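Local coordinates for protein eukaryotic translation initiation factor 4 gamma 5 (Trypanosoma cruzi, PDB 6OZU) that probably acts as a translation initiation scaffold whose MIF4G domain, as in related eIF4G proteins, would be expected to dock the helicase eIF4A, at residues A[21-26]-A[67-72]; A[34-39]-A[81-86]; A[45-50]-A[92-97]; A[71-76]-A[85-90]. All blocks are in the same frame, centred on the assembly; numbering follows the deposited sequence.

Contact 1. Residues A[21-26]-A[67-72]; sequences GNLPKM and VKLVVS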
loop_
_atom_site.group_PDB
_atom_site.type_symbol
_atom_site.label_atom_id
_atom_site.label_comp_id
_atom_site.label_asym_id
_atom_site.label_seq_id
_atom_site.Cartn_x
_atom_site.Cartn_y
_atom_site.Cartn_z
ATOM N N GLY A 21 -0.594 -5.646 -21.944
ATOM C CA GLY A 21 -0.981 -5.371 -23.320
ATOM C C GLY A 21 -2.191 -4.481 -23.533
ATOM O O GLY A 21 -2.152 -3.618 -24.418
ATOM N N ASN A 22 -3.278 -4.682 -22.743
ATOM C CA ASN A 22 -4.544 -3.948 -22.931
ATOM C C ASN A 22 -4.880 -2.859 -21.891
ATOM O O ASN A 22 -6.001 -2.338 -21.918
ATOM C CB ASN A 22 -5.733 -4.923 -23.054
ATOM C CG ASN A 22 -6.109 -5.712 -21.815
ATOM O OD1 ASN A 22 -5.650 -5.474 -20.690
ATOM N ND2 ASN A 22 -6.979 -6.681 -22.013
ATOM N N LEU A 23 -3.924 -2.485 -21.026
ATOM C CA LEU A 23 -4.117 -1.428 -20.036
ATOM C C LEU A 23 -4.707 -0.119 -20.661
ATOM O O LEU A 23 -5.690 0.383 -20.104
ATOM C CB LEU A 23 -2.820 -1.177 -19.233
ATOM C CG LEU A 23 -2.846 -0.081 -18.162
ATOM C CD1 LEU A 23 -3.771 -0.433 -16.996
ATOM C CD2 LEU A 23 -1.462 0.192 -17.658
ATOM N N PRO A 24 -4.221 0.390 -21.838
ATOM C CA PRO A 24 -4.829 1.606 -22.425
ATOM C C PRO A 24 -6.297 1.456 -22.837
ATOM O O PRO A 24 -7.056 2.429 -22.746
ATOM C CB PRO A 24 -3.930 1.910 -23.627
ATOM C CG PRO A 24 -2.656 1.172 -23.363
ATOM C CD PRO A 24 -3.080 -0.065 -22.661
ATOM N N LYS A 25 -6.698 0.242 -23.273
ATOM C CA LYS A 25 -8.078 -0.087 -23.655
ATOM C C LYS A 25 -8.942 -0.157 -22.392
ATOM O O LYS A 25 -10.114 0.211 -22.426
ATOM C CB LYS A 25 -8.143 -1.421 -24.438
ATOM C CG LYS A 25 -9.517 -1.691 -25.060
ATOM C CD LYS A 25 -9.603 -3.002 -25.832
ATOM C CE LYS A 25 -10.967 -3.149 -26.478
ATOM N NZ LYS A 25 -11.048 -4.329 -27.384
ATOM N N MET A 26 -8.349 -0.615 -21.280
ATOM C CA MET A 26 -9.014 -0.753 -19.984
ATOM C C MET A 26 -9.242 0.605 -19.313
ATOM O O MET A 26 -10.303 0.833 -18.716
ATOM C CB MET A 26 -8.268 -1.760 -19.084
ATOM C CG MET A 26 -8.332 -3.202 -19.603
ATOM S SD MET A 26 -10.006 -3.779 -20.014
ATOM C CE MET A 26 -9.956 -3.733 -21.823
ATOM N N VAL A 67 -4.238 -0.433 -9.531
ATOM C CA VAL A 67 -3.762 0.824 -8.976
ATOM C C VAL A 67 -3.585 1.863 -10.113
ATOM O O VAL A 67 -3.958 3.020 -9.928
ATOM C CB VAL A 67 -2.509 0.561 -8.091
ATOM C CG1 VAL A 67 -1.751 1.825 -7.783
ATOM C CG2 VAL A 67 -2.895 -0.129 -6.788
ATOM N N LYS A 68 -3.129 1.429 -11.315
ATOM C CA LYS A 68 -2.989 2.300 -12.495
ATOM C C LYS A 68 -4.346 2.742 -13.081
ATOM O O LYS A 68 -4.414 3.782 -13.747
ATOM C CB LYS A 68 -2.116 1.646 -13.569
ATOM C CG LYS A 68 -0.629 1.800 -13.301
ATOM C CD LYS A 68 0.216 1.058 -14.327
ATOM C CE LYS A 68 1.654 0.977 -13.913
ATOM N NZ LYS A 68 1.832 0.147 -12.703
ATOM N N LEU A 69 -5.416 1.952 -12.827
ATOM C CA LEU A 69 -6.784 2.240 -13.269
ATOM C C LEU A 69 -7.377 3.321 -12.376
ATOM O O LEU A 69 -8.110 4.173 -12.865
ATOM C CB LEU A 69 -7.669 0.975 -13.254
ATOM C CG LEU A 69 -7.454 -0.049 -14.381
ATOM C CD1 LEU A 69 -8.202 -1.336 -14.095
ATOM C CD2 LEU A 69 -7.867 0.508 -15.749
ATOM N N VAL A 70 -7.024 3.302 -11.072
ATOM C CA VAL A 70 -7.457 4.270 -10.061
ATOM C C VAL A 70 -6.801 5.635 -10.353
ATOM O O VAL A 70 -7.478 6.659 -10.261
ATOM C CB VAL A 70 -7.215 3.758 -8.609
ATOM C CG1 VAL A 70 -7.611 4.815 -7.572
ATOM C CG2 VAL A 70 -7.973 2.455 -8.354
ATOM N N VAL A 71 -5.508 5.635 -10.764
ATOM C CA VAL A 71 -4.766 6.853 -11.149
ATOM C C VAL A 71 -5.464 7.476 -12.371
ATOM O O VAL A 71 -5.692 8.689 -12.400
ATOM C CB VAL A 71 -3.257 6.582 -11.436
ATOM C CG1 VAL A 71 -2.547 7.845 -11.939
ATOM C CG2 VAL A 71 -2.557 6.038 -10.204
ATOM N N SER A 72 -5.825 6.618 -13.350
ATOM C CA SER A 72 -6.507 6.964 -14.596
ATOM C C SER A 72 -7.859 7.648 -14.314
ATOM O O SER A 72 -8.180 8.685 -14.913
ATOM C CB SER A 72 -6.698 5.706 -15.439
ATOM O OG SER A 72 -7.407 5.975 -16.635
#
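Leu-23 places CG opposite its backbone N (chi1 179°), and this carries its forked end from the first turn of helix 23-31 across to helix 63-76. Leu-69 replies with CG opposite its own carbonyl carbon (chi1 -75°), bringing CD2 up against the same turn. CD2 of Leu-69 rests on the backbone of Met-26, 3.8 Å from its C atom. The same methyl lies 4.1 Å from Met-26 CB and, more loosely, 4.4 Å from Leu-23 CD1. The contact thereby joins helices 23-31 and 63-76 within the all-helical, HEAT-like fold to which MIF4G domains belong. Here the patch is completed by helix 6-17: Ile-14 touches both Met-26 and Leu-69, while the thioether end of Met-26 turns away from helix 63-76. At the more open margin Leu-23 meets a different kind of partner, the methylene chain of Lys-68, to which it lies roughly perpendicular with CD2 3.8 Å from Lys-68 CD. Only the aliphatic part of the lysine is used in this way, for the chain then bends at its last torsion and the ammonium NZ bonds to His-145 NE2.

Contact 2. Residues A[34-39]-A[81-86]; sequences PIRQST and EPAGRF. With SO4 (sulfate ion), chain F.
Arg-36 and Glu-81 meet side-on, guanidinium edge to carboxylate, in a salt bridge that ties a type I beta turn (Ile-35 to Ser-38) to the N-terminal end of helix 82-112 in this HEAT-like helical domain. The two flat groups are turned 30° against each other, yet both carboxylate oxygens stay close to the guanidinium plane. Arg-36 NE gives the shorter bond, 2.9 Å to Glu-81 OE2, and NH2 spans 3.0 Å to Glu-81 OE1, meeting its syn lone pair. Two N-H groups thus hold the carboxylate against rotation, and a weak third bond runs from NE to OE1. An extended chain from CG to NE lets the arginine reach this far. NH2 also has a long, weak ion pair with Asp-76. Another part of the edge faces a sulfate ion, probably from the crystallisation liquor: NH1 bonds to sulfate O3 at 3.2 Å, and the backbone N atoms of Arg-36 and Gln-37 add weak bonds to the anion. Positive charge on Arg-36 is therefore probably well compensated despite its exposure. The apolar part of the contact is slight, with the methyl of Ala-83 set against the turn, its CB 4.0 Å from Arg-36 CA.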
loop_
_atom_site.group_PDB
_atom_site.type_symbol
_atom_site.label_atom_id
_atom_site.label_comp_id
_atom_site.label_asym_id
_atom_site.label_seq_id
_atom_site.Cartn_x
_atom_site.Cartn_y
_atom_site.Cartn_z
ATOM N N PRO A 34 -20.328 5.827 -16.663
ATOM C CA PRO A 34 -20.900 7.090 -16.174
ATOM C C PRO A 34 -20.696 7.312 -14.671
ATOM O O PRO A 34 -21.653 7.269 -13.899
ATOM C CB PRO A 34 -22.368 6.990 -16.589
ATOM C CG PRO A 34 -22.655 5.550 -16.613
ATOM C CD PRO A 34 -21.369 4.784 -16.777
ATOM N N ILE A 35 -19.440 7.572 -14.266
ATOM C CA ILE A 35 -19.051 7.774 -12.868
ATOM C C ILE A 35 -19.563 9.117 -12.343
ATOM O O ILE A 35 -20.102 9.148 -11.236
ATOM C CB ILE A 35 -17.523 7.548 -12.653
ATOM C CG1 ILE A 35 -17.150 6.101 -12.990
ATOM C CG2 ILE A 35 -17.083 7.875 -11.215
ATOM C CD1 ILE A 35 -16.141 5.982 -14.037
ATOM N N ARG A 36 -19.450 10.204 -13.142
ATOM C CA ARG A 36 -19.948 11.547 -12.769
ATOM C C ARG A 36 -21.464 11.582 -12.544
ATOM O O ARG A 36 -21.940 12.397 -11.758
ATOM C CB ARG A 36 -19.589 12.594 -13.831
ATOM C CG ARG A 36 -18.138 13.021 -13.811
ATOM C CD ARG A 36 -17.898 13.942 -14.982
ATOM N NE ARG A 36 -16.483 14.243 -15.154
ATOM C CZ ARG A 36 -15.648 13.490 -15.856
ATOM N NH1 ARG A 36 -16.074 12.370 -16.427
ATOM N NH2 ARG A 36 -14.372 13.833 -15.970
ATOM N N GLN A 37 -22.203 10.715 -13.247
ATOM C CA GLN A 37 -23.659 10.610 -13.166
ATOM C C GLN A 37 -24.111 9.511 -12.163
ATOM O O GLN A 37 -25.306 9.221 -12.062
ATOM C CB GLN A 37 -24.245 10.377 -14.572
ATOM C CG GLN A 37 -23.988 11.512 -15.564
ATOM C CD GLN A 37 -24.325 11.095 -16.983
ATOM O OE1 GLN A 37 -23.541 10.400 -17.646
ATOM N NE2 GLN A 37 -25.502 11.492 -17.482
ATOM N N SER A 38 -23.158 8.938 -11.396
ATOM C CA SER A 38 -23.410 7.895 -10.391
ATOM C C SER A 38 -23.634 8.430 -8.968
ATOM O O SER A 38 -23.163 9.520 -8.636
ATOM C CB SER A 38 -22.280 6.874 -10.393
ATOM O OG SER A 38 -22.378 6.088 -11.568
ATOM N N THR A 39 -24.328 7.641 -8.119
ATOM C CA THR A 39 -24.621 8.018 -6.727
ATOM C C THR A 39 -23.373 7.818 -5.858
ATOM O O THR A 39 -22.429 7.158 -6.299
ATOM C CB THR A 39 -25.829 7.222 -6.172
ATOM O OG1 THR A 39 -25.462 5.853 -6.049
ATOM C CG2 THR A 39 -27.056 7.315 -7.045
ATOM N N GLU A 81 -14.192 19.029 -9.560
ATOM C CA GLU A 81 -15.462 18.416 -9.943
ATOM C C GLU A 81 -16.055 17.756 -8.691
ATOM O O GLU A 81 -15.289 17.136 -7.946
ATOM C CB GLU A 81 -15.225 17.319 -11.005
ATOM C CG GLU A 81 -14.865 17.823 -12.390
ATOM C CD GLU A 81 -15.226 16.861 -13.504
ATOM O OE1 GLU A 81 -14.332 16.106 -13.949
ATOM O OE2 GLU A 81 -16.404 16.863 -13.932
ATOM N N PRO A 82 -17.395 17.818 -8.449
ATOM C CA PRO A 82 -17.964 17.156 -7.253
ATOM C C PRO A 82 -17.634 15.664 -7.114
ATOM O O PRO A 82 -17.337 15.218 -6.007
ATOM C CB PRO A 82 -19.471 17.376 -7.413
ATOM C CG PRO A 82 -19.591 18.585 -8.256
ATOM C CD PRO A 82 -18.450 18.517 -9.219
ATOM N N ALA A 83 -17.684 14.901 -8.229
ATOM C CA ALA A 83 -17.388 13.469 -8.247
ATOM C C ALA A 83 -15.887 13.191 -8.075
ATOM O O ALA A 83 -15.512 12.128 -7.566
ATOM C CB ALA A 83 -17.882 12.851 -9.541
ATOM N N GLY A 84 -15.058 14.147 -8.503
ATOM C CA GLY A 84 -13.611 14.066 -8.388
ATOM C C GLY A 84 -13.162 14.140 -6.947
ATOM O O GLY A 84 -12.300 13.363 -6.519
ATOM N N ARG A 85 -13.786 15.057 -6.189
ATOM C CA ARG A 85 -13.546 15.296 -4.767
ATOM C C ARG A 85 -14.056 14.094 -3.977
ATOM O O ARG A 85 -13.334 13.598 -3.101
ATOM C CB ARG A 85 -14.212 16.602 -4.327
ATOM C CG ARG A 85 -13.652 17.176 -3.029
ATOM C CD ARG A 85 -14.369 18.414 -2.487
ATOM N NE ARG A 85 -15.817 18.451 -2.733
ATOM C CZ ARG A 85 -16.380 19.061 -3.770
ATOM N NH1 ARG A 85 -15.634 19.694 -4.661
ATOM N NH2 ARG A 85 -17.692 19.039 -3.926
ATOM N N PHE A 86 -15.248 13.563 -4.354
ATOM C CA PHE A 86 -15.835 12.389 -3.711
ATOM C C PHE A 86 -14.975 11.149 -3.857
ATOM O O PHE A 86 -14.773 10.464 -2.855
ATOM C CB PHE A 86 -17.285 12.117 -4.154
ATOM C CG PHE A 86 -17.921 10.976 -3.391
ATOM C CD1 PHE A 86 -18.459 11.182 -2.125
ATOM C CD2 PHE A 86 -17.919 9.684 -3.908
ATOM C CE1 PHE A 86 -19.009 10.123 -1.403
ATOM C CE2 PHE A 86 -18.451 8.621 -3.177
ATOM C CZ PHE A 86 -19.007 8.851 -1.934
HETATM S S SO4 F . -19.614 10.574 -17.235
HETATM O O1 SO4 F . -20.799 10.489 -16.380
HETATM O O2 SO4 F . -19.483 11.932 -17.763
HETATM O O3 SO4 F . -18.421 10.243 -16.446
HETATM O O4 SO4 F . -19.755 9.636 -18.354
#

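Contact 3. Residues A[45-50]-A[92-97]; sequences DVIQVI and IRQCQR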
loop_
_atom_site.group_PDB
_atom_site.type_symbol
_atom_site.label_atom_id
_atom_site.label_comp_id
_atom_site.label_asym_id
_atom_site.label_seq_id
_atom_site.Cartn_x
_atom_site.Cartn_y
_atom_site.Cartn_z
ATOM N N ASP A 45 -18.719 1.957 -3.896
ATOM C CA ASP A 45 -18.694 0.543 -4.258
ATOM C C ASP A 45 -17.564 0.255 -5.246
ATOM O O ASP A 45 -16.865 -0.737 -5.066
ATOM C CB ASP A 45 -20.046 0.115 -4.834
ATOM C CG ASP A 45 -20.114 -1.351 -5.165
ATOM O OD1 ASP A 45 -20.344 -2.158 -4.241
ATOM O OD2 ASP A 45 -19.937 -1.693 -6.349
ATOM N N VAL A 46 -17.363 1.129 -6.257
ATOM C CA VAL A 46 -16.292 0.998 -7.255
ATOM C C VAL A 46 -14.929 0.980 -6.558
ATOM O O VAL A 46 -14.081 0.146 -6.882
ATOM C CB VAL A 46 -16.362 2.104 -8.350
ATOM C CG1 VAL A 46 -15.122 2.083 -9.256
ATOM C CG2 VAL A 46 -17.632 1.974 -9.182
ATOM N N ILE A 47 -14.731 1.895 -5.592
ATOM C CA ILE A 47 -13.475 2.015 -4.856
ATOM C C ILE A 47 -13.296 0.793 -3.945
ATOM O O ILE A 47 -12.208 0.229 -3.943
ATOM C CB ILE A 47 -13.336 3.404 -4.146
ATOM C CG1 ILE A 47 -13.478 4.571 -5.149
ATOM C CG2 ILE A 47 -12.039 3.529 -3.326
ATOM C CD1 ILE A 47 -12.563 4.543 -6.394
ATOM N N GLN A 48 -14.384 0.344 -3.264
ATOM C CA GLN A 48 -14.406 -0.831 -2.381
ATOM C C GLN A 48 -14.032 -2.104 -3.168
ATOM O O GLN A 48 -13.213 -2.888 -2.698
ATOM C CB GLN A 48 -15.792 -0.967 -1.705
ATOM C CG GLN A 48 -15.935 -2.139 -0.718
ATOM C CD GLN A 48 -15.861 -1.735 0.744
ATOM O OE1 GLN A 48 -16.546 -0.811 1.204
ATOM N NE2 GLN A 48 -15.040 -2.442 1.515
ATOM N N VAL A 49 -14.593 -2.272 -4.380
ATOM C CA VAL A 49 -14.349 -3.406 -5.279
ATOM C C VAL A 49 -12.871 -3.512 -5.660
ATOM O O VAL A 49 -12.276 -4.581 -5.499
ATOM C CB VAL A 49 -15.305 -3.370 -6.515
ATOM C CG1 VAL A 49 -14.791 -4.230 -7.676
ATOM C CG2 VAL A 49 -16.698 -3.805 -6.119
ATOM N N ILE A 50 -12.281 -2.408 -6.149
ATOM C CA ILE A 50 -10.875 -2.377 -6.555
ATOM C C ILE A 50 -9.965 -2.661 -5.341
ATOM O O ILE A 50 -9.042 -3.475 -5.457
ATOM C CB ILE A 50 -10.525 -1.046 -7.293
ATOM C CG1 ILE A 50 -11.449 -0.820 -8.530
ATOM C CG2 ILE A 50 -9.032 -1.003 -7.678
ATOM C CD1 ILE A 50 -11.473 0.561 -9.110
ATOM N N ILE A 92 -9.319 7.855 0.485
ATOM C CA ILE A 92 -8.841 8.157 1.854
ATOM C C ILE A 92 -9.505 7.225 2.877
ATOM O O ILE A 92 -8.797 6.543 3.617
ATOM C CB ILE A 92 -9.025 9.659 2.226
ATOM C CG1 ILE A 92 -8.043 10.553 1.439
ATOM C CG2 ILE A 92 -8.907 9.896 3.741
ATOM C CD1 ILE A 92 -8.410 12.052 1.394
ATOM N N ARG A 93 -10.837 7.163 2.870
ATOM C CA ARG A 93 -11.647 6.319 3.754
ATOM C C ARG A 93 -11.356 4.828 3.563
ATOM O O ARG A 93 -11.222 4.103 4.551
ATOM C CB ARG A 93 -13.163 6.609 3.584
ATOM C CG ARG A 93 -13.608 7.909 4.219
ATOM C CD ARG A 93 -15.128 8.117 4.208
ATOM N NE ARG A 93 -15.530 9.187 3.285
ATOM C CZ ARG A 93 -16.091 8.988 2.092
ATOM N NH1 ARG A 93 -16.378 7.754 1.679
ATOM N NH2 ARG A 93 -16.386 10.020 1.310
ATOM N N GLN A 94 -11.285 4.363 2.304
ATOM C CA GLN A 94 -11.017 2.952 2.026
ATOM C C GLN A 94 -9.568 2.547 2.391
ATOM O O GLN A 94 -9.371 1.397 2.780
ATOM C CB GLN A 94 -11.404 2.565 0.587
ATOM C CG GLN A 94 -11.670 1.062 0.352
ATOM C CD GLN A 94 -12.734 0.423 1.212
ATOM O OE1 GLN A 94 -12.510 -0.619 1.836
ATOM N NE2 GLN A 94 -13.914 1.012 1.252
ATOM N N CYS A 95 -8.595 3.495 2.365
ATOM C CA CYS A 95 -7.188 3.273 2.795
ATOM C C CYS A 95 -7.191 3.100 4.298
ATOM O O CYS A 95 -6.511 2.240 4.833
ATOM C CB CYS A 95 -6.301 4.454 2.410
ATOM S SG CYS A 95 -5.689 4.409 0.715
ATOM N N GLN A 96 -7.942 3.963 4.976
ATOM C CA GLN A 96 -8.088 3.948 6.420
ATOM C C GLN A 96 -8.652 2.600 6.860
ATOM O O GLN A 96 -8.052 1.971 7.723
ATOM C CB GLN A 96 -8.952 5.116 6.892
ATOM C CG GLN A 96 -8.764 5.477 8.350
ATOM C CD GLN A 96 -9.876 6.409 8.720
ATOM O OE1 GLN A 96 -10.973 5.975 9.103
ATOM N NE2 GLN A 96 -9.640 7.708 8.536
ATOM N N ARG A 97 -9.709 2.102 6.182
ATOM C CA ARG A 97 -10.344 0.841 6.521
ATOM C C ARG A 97 -9.432 -0.359 6.280
ATOM O O ARG A 97 -9.264 -1.185 7.176
ATOM C CB ARG A 97 -11.703 0.690 5.833
ATOM C CG ARG A 97 -12.515 -0.445 6.442
ATOM C CD ARG A 97 -13.763 -0.793 5.644
ATOM N NE ARG A 97 -14.063 -2.232 5.646
ATOM C CZ ARG A 97 -14.586 -2.905 6.668
ATOM N NH1 ARG A 97 -14.824 -4.206 6.562
ATOM N NH2 ARG A 97 -14.892 -2.279 7.801
#
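Ile-47 and Gln-94 form the buried side of this contact, their side chains running antiparallel alongside each other with Ile-47 CG2 4.1 Å from Gln-94 CB. In the isoleucine, CG2 faces the glutamine stem, while the branch ending in CD1 points on to Leu-73 and Ile-87 in the hydrophobic interior. Beside this apolar pair lies a polar one. Gln-48 and Gln-94 are set nearly perpendicular, and their amide planes, 66° apart, are far from coplanar. Although Gln-48 NE2 comes within 3.1 Å of Gln-94 OE1, the angle is too poor for a hydrogen bond; Gln-48 OE1 and Gln-94 NE2 lie 3.2 Å apart. Both chains bend at chi2 (57° in Gln-94), and this folding over brings amide against amide where the helices themselves come nearest, the CA atoms of these two glutamines being 6.7 Å apart. The setting illustrates a feature of HEAT-like solenoids, in which helices next but one in sequence can run side by side in a similar direction: helices 40-53 and 82-112 point the same way within 37°, their local axes 10.2 Å apart at closest. Phe-51 of helix 40-53 also touches Gln-94 and extends the packing. Toward solvent the contact thins out. Exposed Arg-97 brings its guanidinium obliquely toward Gln-48, and the nearest atoms, Arg-97 NE and Gln-48 NE2, remain 4.3 Å apart. Both are nitrogens, and the approach adds little surface to that already covered by the glutamines.

Contact 4. Residues A[71-76]-A[85-90]; sequences VSLIND and RFIRNA
Ile-87 opens the contact along helix 82-112, dividing its two branches between Ile-74 and Leu-73. Its CG2 meets CG2 of Ile-74 at 3.7 Å, and its CD1 reaches Leu-73 CD1 at 4.1 Å; in both pairs the side chains meet at a slant. Ile-74 holds CG1 between its backbone N and carbonyl carbon (chi1 61°), and CG2 is thereby left facing Ile-87. The two helices form an antiparallel helical hairpin, a basic element of HEAT-like domains such as MIF4G: their directions differ by 149° and their local axes approach to 10.2 Å, with a short connection in between. One residue further on, Arg-88 brings polar chemistry to the same neighbour. Extended from CG to NE, it reaches back toward the last turn of helix 63-76, where NH2 donates to Ile-74 O at 2.8 Å. The bond is not straight (143° at the hydrogen), and the donor is tilted out of the carbonyl plane. Ile-74 also lies over one face of the guanidinium, with its CB 3.5 Å from NH2 and offset toward the rim. Arg-88 NH1 bonds to the carbonyl oxygen of Ile-77 in the connection and, within its own helix, to Gly-84 O.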
loop_
_atom_site.group_PDB
_atom_site.type_symbol
_atom_site.label_atom_id
_atom_site.label_comp_id
_atom_site.label_asym_id
_atom_site.label_seq_id
_atom_site.Cartn_x
_atom_site.Cartn_y
_atom_site.Cartn_z
ATOM N N VAL A 71 -5.508 5.635 -10.764
ATOM C CA VAL A 71 -4.766 6.853 -11.149
ATOM C C VAL A 71 -5.464 7.476 -12.371
ATOM O O VAL A 71 -5.692 8.689 -12.400
ATOM C CB VAL A 71 -3.257 6.582 -11.436
ATOM C CG1 VAL A 71 -2.547 7.845 -11.939
ATOM C CG2 VAL A 71 -2.557 6.038 -10.204
ATOM N N SER A 72 -5.825 6.618 -13.350
ATOM C CA SER A 72 -6.507 6.964 -14.596
ATOM C C SER A 72 -7.859 7.648 -14.314
ATOM O O SER A 72 -8.180 8.685 -14.913
ATOM C CB SER A 72 -6.698 5.706 -15.439
ATOM O OG SER A 72 -7.407 5.975 -16.635
ATOM N N LEU A 73 -8.616 7.060 -13.371
ATOM C CA LEU A 73 -9.926 7.491 -12.914
ATOM C C LEU A 73 -9.869 8.877 -12.269
ATOM O O LEU A 73 -10.728 9.689 -12.571
ATOM C CB LEU A 73 -10.496 6.419 -11.962
ATOM C CG LEU A 73 -11.818 6.663 -11.239
ATOM C CD1 LEU A 73 -12.960 6.872 -12.216
ATOM C CD2 LEU A 73 -12.143 5.486 -10.323
ATOM N N ILE A 74 -8.852 9.168 -11.434
ATOM C CA ILE A 74 -8.718 10.492 -10.805
ATOM C C ILE A 74 -8.032 11.508 -11.756
ATOM O O ILE A 74 -8.144 12.716 -11.546
ATOM C CB ILE A 74 -8.099 10.482 -9.375
ATOM C CG1 ILE A 74 -6.688 9.915 -9.334
ATOM C CG2 ILE A 74 -9.015 9.764 -8.376
ATOM C CD1 ILE A 74 -5.929 10.392 -8.118
ATOM N N ASN A 75 -7.359 11.028 -12.818
ATOM C CA ASN A 75 -6.766 11.905 -13.835
ATOM C C ASN A 75 -7.875 12.391 -14.809
ATOM O O ASN A 75 -7.733 13.448 -15.428
ATOM C CB ASN A 75 -5.650 11.192 -14.598
ATOM C CG ASN A 75 -4.301 11.150 -13.908
ATOM O OD1 ASN A 75 -3.292 10.880 -14.554
ATOM N ND2 ASN A 75 -4.221 11.390 -12.595
ATOM N N ASP A 76 -8.968 11.598 -14.936
ATOM C CA ASP A 76 -10.127 11.897 -15.780
ATOM C C ASP A 76 -11.091 12.839 -15.041
ATOM O O ASP A 76 -11.551 13.828 -15.621
ATOM C CB ASP A 76 -10.845 10.600 -16.233
ATOM C CG ASP A 76 -12.163 10.791 -16.984
ATOM O OD1 ASP A 76 -12.287 11.785 -17.739
ATOM O OD2 ASP A 76 -13.070 9.946 -16.817
ATOM N N ARG A 85 -13.786 15.057 -6.189
ATOM C CA ARG A 85 -13.546 15.296 -4.767
ATOM C C ARG A 85 -14.056 14.094 -3.977
ATOM O O ARG A 85 -13.334 13.598 -3.101
ATOM C CB ARG A 85 -14.212 16.602 -4.327
ATOM C CG ARG A 85 -13.652 17.176 -3.029
ATOM C CD ARG A 85 -14.369 18.414 -2.487
ATOM N NE ARG A 85 -15.817 18.451 -2.733
ATOM C CZ ARG A 85 -16.380 19.061 -3.770
ATOM N NH1 ARG A 85 -15.634 19.694 -4.661
ATOM N NH2 ARG A 85 -17.692 19.039 -3.926
ATOM N N PHE A 86 -15.248 13.563 -4.354
ATOM C CA PHE A 86 -15.835 12.389 -3.711
ATOM C C PHE A 86 -14.975 11.149 -3.857
ATOM O O PHE A 86 -14.773 10.464 -2.855
ATOM C CB PHE A 86 -17.285 12.117 -4.154
ATOM C CG PHE A 86 -17.921 10.976 -3.391
ATOM C CD1 PHE A 86 -18.459 11.182 -2.125
ATOM C CD2 PHE A 86 -17.919 9.684 -3.908
ATOM C CE1 PHE A 86 -19.009 10.123 -1.403
ATOM C CE2 PHE A 86 -18.451 8.621 -3.177
ATOM C CZ PHE A 86 -19.007 8.851 -1.934
ATOM N N ILE A 87 -14.485 10.838 -5.089
ATOM C CA ILE A 87 -13.624 9.668 -5.361
ATOM C C ILE A 87 -12.397 9.698 -4.457
ATOM O O ILE A 87 -12.034 8.672 -3.875
ATOM C CB ILE A 87 -13.221 9.536 -6.865
ATOM C CG1 ILE A 87 -14.434 9.243 -7.761
ATOM C CG2 ILE A 87 -12.176 8.430 -7.053
ATOM C CD1 ILE A 87 -14.180 9.429 -9.271
ATOM N N ARG A 88 -11.767 10.882 -4.352
ATOM C CA ARG A 88 -10.575 11.141 -3.547
ATOM C C ARG A 88 -10.794 10.912 -2.045
ATOM O O ARG A 88 -9.940 10.332 -1.381
ATOM C CB ARG A 88 -10.040 12.543 -3.837
ATOM C CG ARG A 88 -9.285 12.600 -5.156
ATOM C CD ARG A 88 -9.144 14.011 -5.663
ATOM N NE ARG A 88 -8.296 14.063 -6.847
ATOM C CZ ARG A 88 -8.725 13.917 -8.093
ATOM N NH1 ARG A 88 -10.009 13.683 -8.337
ATOM N NH2 ARG A 88 -7.875 13.993 -9.103
ATOM N N ASN A 89 -11.948 11.310 -1.529
ATOM C CA ASN A 89 -12.307 11.100 -0.131
ATOM C C ASN A 89 -12.702 9.651 0.120
ATOM O O ASN A 89 -12.526 9.173 1.242
ATOM C CB ASN A 89 -13.388 12.084 0.310
ATOM C CG ASN A 89 -12.862 13.490 0.406
ATOM O OD1 ASN A 89 -11.928 13.801 1.165
ATOM N ND2 ASN A 89 -13.425 14.365 -0.389
ATOM N N ALA A 90 -13.182 8.933 -0.928
ATOM C CA ALA A 90 -13.527 7.514 -0.823
ATOM C C ALA A 90 -12.240 6.672 -0.776
ATOM O O ALA A 90 -12.204 5.694 -0.028
ATOM C CB ALA A 90 -14.412 7.091 -1.976
#

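In the fold
Three of the four contacts are partly buried and one lies at the surface, and their chemistry differs accordingly. Contacts 1 and 4 share helix 63-76; contact 1 is almost wholly aliphatic, whereas contact 4 adds an arginine-to-carbonyl bond. Contact 3, nearest the chain's centre, mixes a hydrophobic stem with packed amides. Contact 2 is the surface member, relying on charge. Contacts 2, 3 and 4 all draw on helix 82-112. Contacts 2 and 4, their centres about 9 Å apart, are joined by apolar packing of Ile-35 on Leu-73 and Ile-87, and contact 3 joins the same core through Ile-47. Contact 1 reaches contact 3 through Val-70 and Ile-50.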